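Local coordinates for protein short-chain dehydrogenase/reductase SDR (Paraburkholderia phymatum, PDB 5VA8) that binds NADP and, as a member of the short-chain dehydrogenase/reductase family, probably catalyses an NADP-dependent oxidation or reduction, at residues A32-A37 with A239-C244. Sequence-based numbering, arbitrary orientation.
Sequences AEALAA and ACAFLC
In the Rossmann fold of this short-chain dehydrogenase/reductase, Ala34 and Leu35 of helix 26-37 meet Ala241 of helix 233-243 and Cys244 just after it. The first helix follows strand 17-20, the first strand in the chain. The second precedes the last strand, 255-258. The contact thus joins the start of the nucleotide-binding fold to its C-terminal part, on one face of the sheet. All four touching residues are buried, and the contact is apolar. The nearest CA atoms across it are those of Leu35 and Ala241, 5.6 Å apart. The small side chains of Ala34 and Ala241 are consistent with this close approach. Ala34 and Ala241 point their methyls at each other, and Ala34 CB lies 4.1 Å from Ala241 CB. Leu35 does the rest with one branch. Its CA-CB bond does not aim straight at the other helix, but the end of the side chain turns in. CG lies anti to the carbonyl carbon (chi1 -67°), and CD2 reaches across to helix 233-243. There Leu35 CD2 lies beside Ala241 CA, 4.0 Å away. Leu35 and Cys240 both pack on Val94 of the central strand 92-95, so both helices rest on this strand, and Leu35 also touches Ile13 and Val40 in loops. On the far side of helix 233-243, the ring of Phe242 meets Phe242 of the second subunit, with the planes at about 25°. The bound NADP lies about 13 Å from the side chain of Ala34. Cys244 closes the apolar patch. Cys244 CB is 3.9 Å from Leu35 CD2, and Cys244 SG lies 4.0 Å from the same Leu35 CD2 methyl.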
loop_
_atom_site.group_PDB
_atom_site.type_symbol
_atom_site.label_atom_id
_atom_site.label_comp_id
_atom_site.label_asym_id
_atom_site.label_seq_id
_atom_site.Cartn_x
_atom_site.Cartn_y
_atom_site.Cartn_z
ATOM N N ALA A 32 8.806 25.995 9.974
ATOM C CA ALA A 32 9.470 26.815 10.980
ATOM C C ALA A 32 8.500 27.781 11.639
ATOM O O ALA A 32 8.520 27.946 12.863
ATOM C CB ALA A 32 10.635 27.582 10.349
ATOM N N GLU A 33 7.649 28.438 10.844
ATOM C CA GLU A 33 6.696 29.390 11.409
ATOM C C GLU A 33 5.702 28.691 12.328
ATOM O O GLU A 33 5.334 29.232 13.376
ATOM C CB GLU A 33 5.954 30.132 10.294
ATOM C CG GLU A 33 6.897 30.953 9.411
ATOM C CD GLU A 33 6.224 32.112 8.706
ATOM O OE1 GLU A 33 5.723 33.016 9.408
ATOM O OE2 GLU A 33 6.204 32.125 7.450
ATOM N N ALA A 34 5.243 27.500 11.941
ATOM C CA ALA A 34 4.243 26.808 12.751
ATOM C C ALA A 34 4.841 26.317 14.061
ATOM O O ALA A 34 4.194 26.409 15.112
ATOM C CB ALA A 34 3.639 25.646 11.963
ATOM N N LEU A 35 6.080 25.813 14.026
ATOM C CA LEU A 35 6.743 25.402 15.264
ATOM C C LEU A 35 7.007 26.604 16.164
ATOM O O LEU A 35 6.731 26.562 17.370
ATOM C CB LEU A 35 8.044 24.653 14.949
ATOM C CG LEU A 35 7.858 23.296 14.264
ATOM C CD1 LEU A 35 9.189 22.770 13.717
ATOM C CD2 LEU A 35 7.232 22.285 15.228
ATOM N N ALA A 36 7.519 27.699 15.594
ATOM C CA ALA A 36 7.752 28.903 16.391
ATOM C C ALA A 36 6.462 29.410 17.025
ATOM O O ALA A 36 6.472 29.894 18.165
ATOM C CB ALA A 36 8.388 29.991 15.523
ATOM N N ALA A 37 5.338 29.316 16.297
ATOM C CA ALA A 37 4.055 29.762 16.828
ATOM C C ALA A 37 3.638 28.973 18.060
ATOM O O ALA A 37 2.853 29.473 18.873
ATOM C CB ALA A 37 2.967 29.646 15.756
ATOM N N ALA A 239 0.412 20.772 9.977
ATOM C CA ALA A 239 0.479 19.316 10.087
ATOM C C ALA A 239 1.821 18.876 10.657
ATOM O O ALA A 239 1.882 17.969 11.493
ATOM C CB ALA A 239 0.241 18.662 8.727
ATOM N N CYS A 240 2.905 19.518 10.223
ATOM C CA CYS A 240 4.212 19.237 10.801
ATOM C C CYS A 240 4.210 19.487 12.307
ATOM O O CYS A 240 4.702 18.666 13.088
ATOM C CB CYS A 240 5.267 20.099 10.113
ATOM S SG CYS A 240 6.955 19.817 10.709
ATOM N N ALA A 241 3.644 20.618 12.733
ATOM C CA ALA A 241 3.625 20.936 14.158
ATOM C C ALA A 241 2.834 19.896 14.938
ATOM O O ALA A 241 3.235 19.503 16.038
ATOM C CB ALA A 241 3.053 22.338 14.388
ATOM N N PHE A 242 1.714 19.416 14.380
ATOM C CA PHE A 242 0.977 18.378 15.095
ATOM C C PHE A 242 1.824 17.118 15.268
ATOM O O PHE A 242 1.858 16.530 16.360
ATOM C CB PHE A 242 -0.335 18.040 14.392
ATOM C CG PHE A 242 -1.151 17.052 15.168
ATOM C CD1 PHE A 242 -1.911 17.479 16.239
ATOM C CD2 PHE A 242 -1.063 15.697 14.903
ATOM C CE1 PHE A 242 -2.645 16.571 17.004
ATOM C CE2 PHE A 242 -1.788 14.783 15.670
ATOM C CZ PHE A 242 -2.572 15.225 16.713
ATOM N N LEU A 243 2.517 16.685 14.209
ATOM C CA LEU A 243 3.386 15.516 14.335
ATOM C C LEU A 243 4.465 15.741 15.380
ATOM O O LEU A 243 4.888 14.794 16.057
ATOM C CB LEU A 243 4.048 15.175 12.999
ATOM C CG LEU A 243 3.173 14.480 11.956
ATOM C CD1 LEU A 243 3.930 14.406 10.634
ATOM C CD2 LEU A 243 2.753 13.088 12.424
ATOM N N CYS A 244 4.913 16.980 15.531
ATOM C CA CYS A 244 5.977 17.266 16.478
ATOM C C CYS A 244 5.478 17.429 17.903
ATOM O O CYS A 244 6.299 17.618 18.804
ATOM C CB CYS A 244 6.730 18.530 16.051
ATOM S SG CYS A 244 7.690 18.326 14.526
#